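Local structure of alginate biosynthesis protein AlgX (Pseudomonas aeruginosa, 4KNC) at residues L32-H37 with A299-M304; Q42-F47 with N205-Q210; G125-D130 with Q169-E174; K370-I373 with R379-Q382. The protein protects alginate from degradation as the polymer crosses the periplasm and takes part in its O-acetylation, probably as an acetyltransferase. One frame throughout, in Å; residues are numbered along the deposited sequence.

Contacts 1, 2 and 3 belong to the SGNH hydrolase-like domain. Contact 4 lies in the carbohydrate-binding module, its centre about 30 Å from the centre of contact 1. Contact 1 is a surface contact; the other three are partly buried. Contacts 1 and 2 share helix 194-203, which packs against Leu32 and Phe35 in one and Leu46 and Tyr207 in the other. Contacts 1 and 3 share strand 293-298: residues 299-304 follow it, and Val170 packs on it. Contacts 1 and 3 join loops, and contact 2 joins a turn and the start of a strand to a loop; aromatic side chains carry all three. Contact 4 relies on backbone hydrogen bonds between strands.

Contact 1 (L32-H37 with A299-M304); sequences LGFFTH and ATHYDM
Phe34 and His301 alone join these two loops. Their rings form an offset edge-to-face pair, with the edge of Phe34 turned toward the face of His301. The planes stand at 73° and the centroids are 5.9 Å apart. The closest atoms are Phe34 CE1 and His301 NE2, at 4.1 Å. NE2 lies near the plane of the phenyl ring, at its edge. Phe34 reaches across because its CG is anti to the backbone N (chi1 -169°), while the imidazole projects from a type I turn, Ala299 to Tyr302.

Closer packing is found within each loop. His301 NE2 also sits 3.3 Å above the plane of the Tyr302 ring, offset toward its rim. Phe34 CD2 lies 3.9 Å above the plane of the Phe35 ring. Phe34 further meets His149 edge-to-face and makes a cation-pi contact with Arg48, which also bonds to its carbonyl O.

The span between the loops is loose by comparison. The nearest CA atoms, of Phe34 and His301, are 9.9 Å apart, and the segments bury 57 Å² in all. Both touching residues remain partly exposed. The Phe34 side chain is about 7 Å from those of Asp148 and His150, inferred active-site residues. The ring pair thus lies near, without touching, the probable Ser-His-Asp catalytic site of an SGNH hydrolase-like domain.

Contact 2 (Q42-F47 with N205-Q210); sequences QDDWLF and NSYATQ
Asp44 and Tyr207 meet because each places CG beside its backbone N and anti to the carbonyl carbon, with chi1 at -78° and -64°. These torsions bring the carboxylate to the edge of the phenol ring, with the two planes 89° apart. Asp44 OD2 lies near the ring plane, 3.6 Å from Tyr207 CD2. Asp44 CG is equally close to CD2. The negative oxygen thus faces a C-H edge, which is probably favourable electrostatically. OD2 also comes within 3.9 Å of Ala208 N.

Leu46 approaches the far end of the ring from the opposite direction to Tyr207. Its CD2 is 3.7 Å from Tyr207 OH and 4.2 Å from Tyr207 CZ. The hydroxyl has two polar partners. Asn205 ND2 donates to Tyr207 OH at 3.2 Å, in the plane of its own amide, and Gln40 OE1 is hydrogen-bonded to the same oxygen. His196 of helix 194-203 stacks on the tyrosine ring.

Trp45 N bonds back to Gln42 O at 2.9 Å, closing a type II' turn that carries Asp44. This turn belongs to the connection between strands 38-40 and 46-48, a small antiparallel beta hairpin in the SGNH hydrolase-like domain.

Contact 3 (G125-D130 with Q169-E174); sequences GIWTPD and QVPGFE
Trp127 carries every contact with Gln169, Val170 and Pro171. From CB, its side chain points toward the other loop, with CG anti to the carbonyl carbon (chi1 -68°). Trp127 CG lies 4.1 Å from Val170 CG2. This methyl sits over one face of the five-membered ring, only 10° off the normal, in a CH-pi contact. Val170 CG1 is anti to its backbone N, which leaves CG2 for the ring.

Around the six-membered ring, Trp127 CE3 is 4.0 Å from Gln169 OE1. The next atom, Trp127 CZ3, meets the same OE1 at 3.7 Å and Gln169 CB at 3.9 Å. The amide and indole planes are 58° apart. Trp127 CH2 reaches the backbone Gln169 O at 3.8 Å. Trp127 CZ2 packs on Pro171 CD at 3.5 Å, the closest apolar approach of this contact. The path returns through Trp127 CE2, 3.9 Å from Pro171 CD, to NE1, which is hydrogen-bonded to Glu80 OE1.

Trp127 follows a Schellman motif ending at Gly125, beyond helix 107-123. Val170 opens a type II turn to Phe173, beyond helix 153-169. The Trp127 backbone bonds to Leu81 and Val83 of strand 80-85. Indole and turn therefore join two post-helix loops at the edge of the parallel sheet, in the alpha/beta architecture of SGNH hydrolase-like domains.

Contact 4 (K370-I373 with R379-Q382); sequences KNTI and RREQ
Ile373 and Glu381 form an antiparallel hydrogen-bonded pair. Ile373 N donates to Glu381 O at 2.9 Å, with a 161° angle at the hydrogen and the donor in the carbonyl plane. Glu381 N returns a bond to Ile373 O, also 2.9 Å, at 151°. This second donor is tilted from the carbonyl plane. The Glu381 side chain has its own partner: OE2 forms a salt bridge with Arg311. That arginine lies in helix 307-316 of the SGNH hydrolase-like domain, so the bridge links the two domains.

Weaker CA-H...O contacts supplement the pairing. Thr372 CA is 3.3 Å from Glu381 O, and Gln382 CA is 3.4 Å from Asn371 O. Arg380 CA approaches Ile373 O at 3.3 Å. Thr372 and Gln382 form the adjacent non-hydrogen-bonded pair. The two strands make a beta hairpin at one side of an antiparallel sheet in the carbohydrate-binding module. Strand 380-386 is outermost within the chain, and strand 368-375 pairs on its other flank with strand 412-418.

Side chains alternate between the faces. Thr372 and Gln382 lie side by side on one, pointing the same way, with Thr372 OG1 4.1 Å from Gln382 CG. The Arg380 chain bends at chi3 (-64°), and its NH2 comes to 4.0 Å from Thr372 CG2. The guanidinium meets that methyl obliquely. Ile373 and Glu381 occupy the other face and are buried. Here Ile373 CD1 comes within 3.8 Å of Glu381 O.

Contact 1 (L32-H37 with A299-M304)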
loop_
_atom_site.group_PDB
_atom_site.type_symbol
_atom_site.label_atom_id
_atom_site.label_comp_id
_atom_site.label_asym_id
_atom_site.label_seq_id
_atom_site.Cartn_x
_atom_site.Cartn_y
_atom_site.Cartn_z
ATOM N N LEU A 32 4.049 4.212 20.447
ATOM C CA LEU A 32 3.076 3.410 21.185
ATOM C C LEU A 32 1.710 3.213 20.518
ATOM O O LEU A 32 1.042 2.214 20.774
ATOM C CB LEU A 32 2.893 3.963 22.597
ATOM C CG LEU A 32 4.047 3.599 23.526
ATOM C CD1 LEU A 32 3.825 4.153 24.956
ATOM C CD2 LEU A 32 4.218 2.100 23.526
ATOM N N GLY A 33 1.307 4.154 19.668
ATOM C CA GLY A 33 -0.023 4.144 19.074
ATOM C C GLY A 33 -0.306 2.961 18.157
ATOM O O GLY A 33 -1.465 2.652 17.863
ATOM N N PHE A 34 0.759 2.298 17.710
ATOM C CA PHE A 34 0.642 1.122 16.865
ATOM C C PHE A 34 0.330 -0.158 17.657
ATOM O O PHE A 34 0.144 -1.223 17.062
ATOM C CB PHE A 34 1.939 0.944 16.063
ATOM C CG PHE A 34 1.847 -0.089 14.969
ATOM C CD1 PHE A 34 1.038 0.116 13.867
ATOM C CD2 PHE A 34 2.584 -1.260 15.040
ATOM C CE1 PHE A 34 0.960 -0.845 12.851
ATOM C CE2 PHE A 34 2.511 -2.224 14.033
ATOM C CZ PHE A 34 1.702 -2.018 12.940
ATOM N N PHE A 35 0.261 -0.060 18.985
ATOM C CA PHE A 35 0.096 -1.254 19.821
ATOM C C PHE A 35 -1.148 -1.248 20.719
ATOM O O PHE A 35 -1.363 -2.174 21.494
ATOM C CB PHE A 35 1.346 -1.479 20.666
ATOM C CG PHE A 35 2.618 -1.454 19.873
ATOM C CD1 PHE A 35 3.024 -2.573 19.160
ATOM C CD2 PHE A 35 3.399 -0.308 19.823
ATOM C CE1 PHE A 35 4.202 -2.553 18.408
ATOM C CE2 PHE A 35 4.574 -0.276 19.069
ATOM C CZ PHE A 35 4.978 -1.400 18.361
ATOM N N THR A 36 -1.966 -0.208 20.594
ATOM C CA THR A 36 -3.087 0.041 21.498
ATOM C C THR A 36 -4.188 -1.027 21.516
ATOM O O THR A 36 -4.753 -1.330 20.472
ATOM C CB THR A 36 -3.755 1.372 21.104
ATOM O OG1 THR A 36 -2.735 2.334 20.809
ATOM C CG2 THR A 36 -4.656 1.887 22.210
ATOM N N HIS A 37 -4.462 -1.645 22.669
ATOM C CA HIS A 37 -3.527 -1.749 23.780
ATOM C C HIS A 37 -3.153 -3.244 23.867
ATOM O O HIS A 37 -3.873 -4.099 23.332
ATOM C CB HIS A 37 -4.124 -1.210 25.096
ATOM C CG HIS A 37 -5.172 -2.090 25.715
ATOM N ND1 HIS A 37 -6.517 -1.782 25.679
ATOM C CD2 HIS A 37 -5.071 -3.250 26.410
ATOM C CE1 HIS A 37 -7.199 -2.725 26.304
ATOM N NE2 HIS A 37 -6.346 -3.627 26.757
ATOM N N ALA A 299 -2.992 -4.103 5.034
ATOM C CA ALA A 299 -3.757 -4.588 6.171
ATOM C C ALA A 299 -5.000 -3.749 6.483
ATOM O O ALA A 299 -5.304 -2.772 5.806
ATOM C CB ALA A 299 -2.865 -4.705 7.413
ATOM N N THR A 300 -5.698 -4.126 7.546
ATOM C CA THR A 300 -7.050 -3.637 7.779
ATOM C C THR A 300 -7.155 -2.316 8.553
ATOM O O THR A 300 -8.264 -1.858 8.825
ATOM C CB THR A 300 -7.886 -4.720 8.510
ATOM O OG1 THR A 300 -7.229 -5.097 9.737
ATOM C CG2 THR A 300 -8.037 -5.958 7.622
ATOM N N HIS A 301 -6.023 -1.704 8.911
ATOM C CA HIS A 301 -6.068 -0.493 9.738
ATOM C C HIS A 301 -5.932 0.803 8.943
ATOM O O HIS A 301 -6.014 1.880 9.508
ATOM C CB HIS A 301 -5.009 -0.536 10.856
ATOM C CG HIS A 301 -3.599 -0.585 10.350
ATOM N ND1 HIS A 301 -3.012 -1.744 9.882
ATOM C CD2 HIS A 301 -2.661 0.388 10.226
ATOM C CE1 HIS A 301 -1.771 -1.487 9.506
ATOM N NE2 HIS A 301 -1.529 -0.203 9.712
ATOM N N TYR A 302 -5.698 0.707 7.643
ATOM C CA TYR A 302 -5.512 1.911 6.854
ATOM C C TYR A 302 -6.827 2.555 6.479
ATOM O O TYR A 302 -7.851 1.880 6.329
ATOM C CB TYR A 302 -4.714 1.615 5.593
ATOM C CG TYR A 302 -3.344 1.107 5.894
ATOM C CD1 TYR A 302 -2.387 1.932 6.484
ATOM C CD2 TYR A 302 -2.996 -0.196 5.582
ATOM C CE1 TYR A 302 -1.113 1.449 6.782
ATOM C CE2 TYR A 302 -1.751 -0.676 5.861
ATOM C CZ TYR A 302 -0.804 0.139 6.456
ATOM O OH TYR A 302 0.443 -0.387 6.715
ATOM N N ASP A 303 -6.785 3.870 6.314
ATOM C CA ASP A 303 -7.947 4.627 5.868
ATOM C C ASP A 303 -7.978 4.566 4.356
ATOM O O ASP A 303 -7.197 5.251 3.695
ATOM C CB ASP A 303 -7.850 6.085 6.332
ATOM C CG ASP A 303 -8.892 6.983 5.672
ATOM O OD1 ASP A 303 -9.941 6.467 5.231
ATOM O OD2 ASP A 303 -8.664 8.208 5.600
ATOM N N MET A 304 -8.884 3.747 3.819
ATOM C CA MET A 304 -8.972 3.506 2.379
ATOM C C MET A 304 -9.654 4.632 1.616
ATOM O O MET A 304 -9.772 4.565 0.397
ATOM C CB MET A 304 -9.707 2.185 2.092
ATOM C CG MET A 304 -9.058 0.935 2.704
ATOM S SD MET A 304 -9.657 -0.598 1.920
ATOM C CE MET A 304 -11.361 -0.650 2.453
#

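Contact 2 (Q42-F47 with N205-Q210)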
loop_
_atom_site.group_PDB
_atom_site.type_symbol
_atom_site.label_atom_id
_atom_site.label_comp_id
_atom_site.label_asym_id
_atom_site.label_seq_id
_atom_site.Cartn_x
_atom_site.Cartn_y
_atom_site.Cartn_z
ATOM N N GLN A 42 -1.841 -16.696 25.369
ATOM C CA GLN A 42 -1.153 -17.917 25.769
ATOM C C GLN A 42 0.320 -17.842 25.388
ATOM O O GLN A 42 0.672 -17.240 24.370
ATOM C CB GLN A 42 -1.820 -19.140 25.142
ATOM C CG GLN A 42 -3.254 -19.345 25.588
ATOM C CD GLN A 42 -3.862 -20.619 25.021
ATOM O OE1 GLN A 42 -4.184 -20.692 23.835
ATOM N NE2 GLN A 42 -4.012 -21.633 25.868
ATOM N N ASP A 43 1.176 -18.440 26.215
ATOM C CA ASP A 43 2.608 -18.445 25.953
ATOM C C ASP A 43 3.084 -16.987 25.883
ATOM O O ASP A 43 2.672 -16.159 26.698
ATOM C CB ASP A 43 2.892 -19.235 24.663
ATOM C CG ASP A 43 4.368 -19.378 24.366
ATOM O OD1 ASP A 43 5.039 -20.213 25.011
ATOM O OD2 ASP A 43 4.851 -18.644 23.477
ATOM N N ASP A 44 3.929 -16.664 24.913
ATOM C CA ASP A 44 4.396 -15.299 24.729
ATOM C C ASP A 44 3.557 -14.558 23.671
ATOM O O ASP A 44 4.006 -13.555 23.100
ATOM C CB ASP A 44 5.865 -15.305 24.304
ATOM C CG ASP A 44 6.812 -15.559 25.458
ATOM O OD1 ASP A 44 6.340 -15.908 26.564
ATOM O OD2 ASP A 44 8.038 -15.406 25.252
ATOM N N TRP A 45 2.356 -15.057 23.391
ATOM C CA TRP A 45 1.458 -14.347 22.480
ATOM C C TRP A 45 0.969 -13.036 23.107
ATOM O O TRP A 45 0.543 -12.998 24.262
ATOM C CB TRP A 45 0.291 -15.240 22.028
ATOM C CG TRP A 45 0.708 -16.179 20.931
ATOM C CD1 TRP A 45 1.369 -17.368 21.074
ATOM C CD2 TRP A 45 0.545 -15.979 19.521
ATOM N NE1 TRP A 45 1.607 -17.926 19.842
ATOM C CE2 TRP A 45 1.111 -17.093 18.872
ATOM C CE3 TRP A 45 -0.039 -14.971 18.746
ATOM C CZ2 TRP A 45 1.120 -17.227 17.481
ATOM C CZ3 TRP A 45 -0.036 -15.107 17.364
ATOM C CH2 TRP A 45 0.536 -16.228 16.749
ATOM N N LEU A 46 1.091 -11.956 22.347
ATOM C CA LEU A 46 0.461 -10.694 22.695
ATOM C C LEU A 46 -0.519 -10.324 21.575
ATOM O O LEU A 46 -0.285 -10.650 20.409
ATOM C CB LEU A 46 1.506 -9.579 22.841
ATOM C CG LEU A 46 2.620 -9.686 23.888
ATOM C CD1 LEU A 46 3.411 -8.366 23.943
ATOM C CD2 LEU A 46 2.075 -10.044 25.276
ATOM N N PHE A 47 -1.614 -9.653 21.922
ATOM C CA PHE A 47 -2.504 -9.122 20.898
ATOM C C PHE A 47 -2.759 -7.652 21.177
ATOM O O PHE A 47 -2.737 -7.227 22.325
ATOM C CB PHE A 47 -3.837 -9.861 20.902
ATOM C CG PHE A 47 -3.762 -11.264 20.364
ATOM C CD1 PHE A 47 -3.213 -12.285 21.124
ATOM C CD2 PHE A 47 -4.256 -11.563 19.089
ATOM C CE1 PHE A 47 -3.161 -13.589 20.626
ATOM C CE2 PHE A 47 -4.206 -12.857 18.590
ATOM C CZ PHE A 47 -3.652 -13.870 19.362
ATOM N N ASN A 205 9.396 -5.873 30.527
ATOM C CA ASN A 205 9.307 -7.285 30.176
ATOM C C ASN A 205 10.408 -7.689 29.200
ATOM O O ASN A 205 11.035 -6.845 28.561
ATOM C CB ASN A 205 7.930 -7.611 29.588
ATOM C CG ASN A 205 6.830 -7.537 30.621
ATOM O OD1 ASN A 205 6.976 -6.868 31.641
ATOM N ND2 ASN A 205 5.731 -8.234 30.375
ATOM N N SER A 206 10.648 -8.985 29.092
ATOM C CA SER A 206 11.637 -9.485 28.153
ATOM C C SER A 206 11.063 -10.715 27.465
ATOM O O SER A 206 10.587 -11.629 28.133
ATOM C CB SER A 206 12.929 -9.839 28.888
ATOM O OG SER A 206 14.025 -9.858 27.995
ATOM N N TYR A 207 11.083 -10.729 26.133
ATOM C CA TYR A 207 10.543 -11.862 25.379
ATOM C C TYR A 207 11.595 -12.480 24.451
ATOM O O TYR A 207 12.510 -11.802 23.976
ATOM C CB TYR A 207 9.280 -11.458 24.595
ATOM C CG TYR A 207 8.085 -11.043 25.453
ATOM C CD1 TYR A 207 7.904 -9.711 25.841
ATOM C CD2 TYR A 207 7.140 -11.977 25.865
ATOM C CE1 TYR A 207 6.811 -9.326 26.626
ATOM C CE2 TYR A 207 6.045 -11.604 26.641
ATOM C CZ TYR A 207 5.886 -10.280 27.018
ATOM O OH TYR A 207 4.800 -9.921 27.785
ATOM N N ALA A 208 11.460 -13.777 24.203
ATOM C CA ALA A 208 12.407 -14.494 23.355
ATOM C C ALA A 208 12.305 -14.085 21.893
ATOM O O ALA A 208 11.203 -13.923 21.361
ATOM C CB ALA A 208 12.195 -15.997 23.480
ATOM N N THR A 209 13.459 -13.934 21.250
ATOM C CA THR A 209 13.517 -13.793 19.802
ATOM C C THR A 209 13.018 -15.080 19.156
ATOM O O THR A 209 13.418 -16.171 19.554
ATOM C CB THR A 209 14.951 -13.566 19.329
ATOM O OG1 THR A 209 15.462 -12.389 19.945
ATOM C CG2 THR A 209 15.011 -13.418 17.806
ATOM N N GLN A 210 12.142 -14.950 18.169
ATOM C CA GLN A 210 11.646 -16.111 17.435
ATOM C C GLN A 210 12.529 -16.446 16.237
ATOM O O GLN A 210 13.026 -15.557 15.545
ATOM C CB GLN A 210 10.226 -15.855 16.931
ATOM C CG GLN A 210 9.129 -16.308 17.863
ATOM C CD GLN A 210 7.774 -16.360 17.166
ATOM O OE1 GLN A 210 7.100 -15.338 17.015
ATOM N NE2 GLN A 210 7.370 -17.553 16.745
#

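Contact 3 (G125-D130 with Q169-E174)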
loop_
_atom_site.group_PDB
_atom_site.type_symbol
_atom_site.label_atom_id
_atom_site.label_comp_id
_atom_site.label_asym_id
_atom_site.label_seq_id
_atom_site.Cartn_x
_atom_site.Cartn_y
_atom_site.Cartn_z
ATOM N N GLY A 125 -15.413 -4.206 -8.529
ATOM C CA GLY A 125 -14.764 -4.753 -9.717
ATOM C C GLY A 125 -13.336 -5.212 -9.439
ATOM O O GLY A 125 -12.489 -5.281 -10.334
ATOM N N ILE A 126 -13.072 -5.536 -8.183
ATOM C CA ILE A 126 -11.736 -5.927 -7.757
ATOM C C ILE A 126 -11.693 -7.413 -7.412
ATOM O O ILE A 126 -12.518 -7.906 -6.649
ATOM C CB ILE A 126 -11.291 -5.089 -6.533
ATOM C CG1 ILE A 126 -11.198 -3.606 -6.923
ATOM C CG2 ILE A 126 -9.964 -5.638 -5.953
ATOM C CD1 ILE A 126 -10.803 -2.669 -5.772
ATOM N N TRP A 127 -10.730 -8.126 -7.982
ATOM C CA TRP A 127 -10.545 -9.532 -7.676
ATOM C C TRP A 127 -9.982 -9.637 -6.275
ATOM O O TRP A 127 -8.939 -9.050 -5.986
ATOM C CB TRP A 127 -9.580 -10.168 -8.680
ATOM C CG TRP A 127 -10.156 -10.247 -10.077
ATOM C CD1 TRP A 127 -9.992 -9.337 -11.085
ATOM C CD2 TRP A 127 -11.002 -11.281 -10.604
ATOM N NE1 TRP A 127 -10.672 -9.745 -12.206
ATOM C CE2 TRP A 127 -11.308 -10.928 -11.938
ATOM C CE3 TRP A 127 -11.533 -12.461 -10.079
ATOM C CZ2 TRP A 127 -12.114 -11.721 -12.759
ATOM C CZ3 TRP A 127 -12.343 -13.252 -10.901
ATOM C CH2 TRP A 127 -12.620 -12.874 -12.225
ATOM N N THR A 128 -10.658 -10.386 -5.406
ATOM C CA THR A 128 -10.288 -10.371 -3.998
ATOM C C THR A 128 -10.253 -11.743 -3.342
ATOM O O THR A 128 -11.297 -12.293 -3.012
ATOM C CB THR A 128 -11.250 -9.499 -3.210
ATOM O OG1 THR A 128 -11.493 -8.296 -3.949
ATOM C CG2 THR A 128 -10.650 -9.177 -1.845
ATOM N N PRO A 129 -9.047 -12.293 -3.138
ATOM C CA PRO A 129 -8.960 -13.608 -2.498
ATOM C C PRO A 129 -9.643 -13.619 -1.135
ATOM O O PRO A 129 -9.600 -12.631 -0.373
ATOM C CB PRO A 129 -7.451 -13.819 -2.350
ATOM C CG PRO A 129 -6.868 -13.029 -3.472
ATOM C CD PRO A 129 -7.731 -11.813 -3.598
ATOM N N ASP A 130 -10.291 -14.737 -0.845
ATOM C CA ASP A 130 -10.999 -14.916 0.418
ATOM C C ASP A 130 -10.154 -15.775 1.342
ATOM O O ASP A 130 -9.970 -16.966 1.086
ATOM C CB ASP A 130 -12.335 -15.609 0.131
ATOM C CG ASP A 130 -13.162 -15.841 1.378
ATOM O OD1 ASP A 130 -12.674 -15.580 2.493
ATOM O OD2 ASP A 130 -14.313 -16.295 1.232
ATOM N N GLN A 169 -8.073 -17.203 -12.110
ATOM C CA GLN A 169 -9.398 -16.819 -12.631
ATOM C C GLN A 169 -9.365 -15.522 -13.438
ATOM O O GLN A 169 -10.327 -15.184 -14.140
ATOM C CB GLN A 169 -10.408 -16.624 -11.486
ATOM C CG GLN A 169 -10.707 -17.863 -10.637
ATOM C CD GLN A 169 -11.369 -17.507 -9.308
ATOM O OE1 GLN A 169 -11.674 -16.339 -9.038
ATOM N NE2 GLN A 169 -11.578 -18.512 -8.465
ATOM N N VAL A 170 -8.276 -14.776 -13.316
ATOM C CA VAL A 170 -8.215 -13.437 -13.894
ATOM C C VAL A 170 -8.134 -13.478 -15.420
ATOM O O VAL A 170 -7.293 -14.178 -15.975
ATOM C CB VAL A 170 -7.041 -12.619 -13.295
ATOM C CG1 VAL A 170 -6.993 -11.227 -13.877
ATOM C CG2 VAL A 170 -7.182 -12.535 -11.793
ATOM N N PRO A 171 -9.022 -12.731 -16.104
ATOM C CA PRO A 171 -9.033 -12.728 -17.575
ATOM C C PRO A 171 -7.649 -12.413 -18.152
ATOM O O PRO A 171 -7.014 -11.448 -17.736
ATOM C CB PRO A 171 -10.034 -11.615 -17.915
ATOM C CG PRO A 171 -10.952 -11.558 -16.735
ATOM C CD PRO A 171 -10.075 -11.863 -15.542
ATOM N N GLY A 172 -7.178 -13.243 -19.079
ATOM C CA GLY A 172 -5.836 -13.091 -19.611
ATOM C C GLY A 172 -4.741 -13.931 -18.963
ATOM O O GLY A 172 -3.656 -14.061 -19.534
ATOM N N PHE A 173 -5.010 -14.503 -17.785
ATOM C CA PHE A 173 -3.997 -15.277 -17.049
ATOM C C PHE A 173 -3.389 -16.404 -17.881
ATOM O O PHE A 173 -2.224 -16.762 -17.695
ATOM C CB PHE A 173 -4.549 -15.848 -15.726
ATOM C CG PHE A 173 -3.502 -16.559 -14.884
ATOM C CD1 PHE A 173 -2.752 -15.856 -13.943
ATOM C CD2 PHE A 173 -3.270 -17.925 -15.033
ATOM C CE1 PHE A 173 -1.791 -16.498 -13.176
ATOM C CE2 PHE A 173 -2.303 -18.576 -14.278
ATOM C CZ PHE A 173 -1.562 -17.860 -13.338
ATOM N N GLU A 174 -4.161 -16.954 -18.814
ATOM C CA GLU A 174 -3.685 -18.109 -19.572
ATOM C C GLU A 174 -2.569 -17.751 -20.552
ATOM O O GLU A 174 -1.721 -18.583 -20.870
ATOM C CB GLU A 174 -4.846 -18.804 -20.279
ATOM C CG GLU A 174 -4.580 -20.268 -20.596
ATOM C CD GLU A 174 -4.554 -21.153 -19.358
ATOM O OE1 GLU A 174 -4.782 -20.643 -18.237
ATOM O OE2 GLU A 174 -4.309 -22.371 -19.510
#

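Contact 4 (K370-I373 with R379-Q382)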
loop_
_atom_site.group_PDB
_atom_site.type_symbol
_atom_site.label_atom_id
_atom_site.label_comp_id
_atom_site.label_asym_id
_atom_site.label_seq_id
_atom_site.Cartn_x
_atom_site.Cartn_y
_atom_site.Cartn_z
ATOM N N LYS A 370 5.015 20.529 -0.624
ATOM C CA LYS A 370 3.966 21.418 -0.123
ATOM C C LYS A 370 3.516 22.403 -1.199
ATOM O O LYS A 370 4.258 23.323 -1.570
ATOM C CB LYS A 370 4.434 22.183 1.117
ATOM C CG LYS A 370 4.997 21.324 2.236
ATOM C CD LYS A 370 5.199 22.164 3.491
ATOM N N ASN A 371 2.296 22.201 -1.685
ATOM C CA ASN A 371 1.742 22.965 -2.797
ATOM C C ASN A 371 0.680 23.954 -2.376
ATOM O O ASN A 371 -0.163 23.659 -1.531
ATOM C CB ASN A 371 1.073 22.031 -3.806
ATOM C CG ASN A 371 2.011 20.995 -4.350
ATOM O OD1 ASN A 371 2.762 21.261 -5.285
ATOM N ND2 ASN A 371 1.959 19.794 -3.786
ATOM N N THR A 372 0.688 25.113 -3.007
ATOM C CA THR A 372 -0.440 26.017 -2.891
ATOM C C THR A 372 -0.936 26.332 -4.281
ATOM O O THR A 372 -0.145 26.655 -5.163
ATOM C CB THR A 372 -0.077 27.309 -2.135
ATOM O OG1 THR A 372 0.500 26.956 -0.876
ATOM C CG2 THR A 372 -1.327 28.130 -1.891
ATOM N N ILE A 373 -2.248 26.205 -4.470
ATOM C CA ILE A 373 -2.882 26.410 -5.759
ATOM C C ILE A 373 -3.880 27.558 -5.683
ATOM O O ILE A 373 -4.894 27.448 -4.991
ATOM C CB ILE A 373 -3.645 25.145 -6.202
ATOM C CG1 ILE A 373 -2.677 23.982 -6.438
ATOM C CG2 ILE A 373 -4.407 25.436 -7.443
ATOM C CD1 ILE A 373 -2.397 23.111 -5.194
ATOM N N ARG A 379 -9.442 32.307 -4.197
ATOM C CA ARG A 379 -9.428 31.102 -3.365
ATOM C C ARG A 379 -8.114 30.350 -3.514
ATOM O O ARG A 379 -7.386 30.534 -4.491
ATOM C CB ARG A 379 -10.592 30.168 -3.706
ATOM C CG ARG A 379 -11.868 30.436 -2.927
ATOM C CD ARG A 379 -11.752 29.941 -1.495
ATOM N NE ARG A 379 -13.015 30.075 -0.776
ATOM C CZ ARG A 379 -13.320 31.093 0.025
ATOM N NH1 ARG A 379 -12.447 32.073 0.223
ATOM N NH2 ARG A 379 -14.499 31.131 0.633
ATOM N N ARG A 380 -7.822 29.490 -2.546
ATOM C CA ARG A 380 -6.560 28.770 -2.521
ATOM C C ARG A 380 -6.757 27.342 -2.022
ATOM O O ARG A 380 -7.668 27.068 -1.245
ATOM C CB ARG A 380 -5.583 29.493 -1.604
ATOM C CG ARG A 380 -6.134 29.697 -0.199
ATOM C CD ARG A 380 -5.168 30.449 0.692
ATOM N NE ARG A 380 -3.938 29.703 0.918
ATOM C CZ ARG A 380 -2.930 30.138 1.669
ATOM N NH1 ARG A 380 -3.005 31.322 2.263
ATOM N NH2 ARG A 380 -1.844 29.388 1.823
ATOM N N GLU A 381 -5.902 26.431 -2.472
ATOM C CA GLU A 381 -5.870 25.090 -1.905
ATOM C C GLU A 381 -4.465 24.794 -1.421
ATOM O O GLU A 381 -3.499 25.040 -2.134
ATOM C CB GLU A 381 -6.286 24.031 -2.928
ATOM C CG GLU A 381 -6.728 22.738 -2.261
ATOM C CD GLU A 381 -6.329 21.478 -3.013
ATOM O OE1 GLU A 381 -6.258 21.485 -4.264
ATOM O OE2 GLU A 381 -6.089 20.467 -2.329
ATOM N N GLN A 382 -4.341 24.270 -0.209
ATOM C CA GLN A 382 -3.040 23.841 0.271
ATOM C C GLN A 382 -2.938 22.322 0.299
ATOM O O GLN A 382 -3.502 21.665 1.171
ATOM C CB GLN A 382 -2.756 24.425 1.648
ATOM C CG GLN A 382 -2.614 25.924 1.637
ATOM C CD GLN A 382 -2.378 26.487 3.011
ATOM O OE1 GLN A 382 -3.115 27.359 3.468
ATOM N NE2 GLN A 382 -1.343 25.996 3.681
#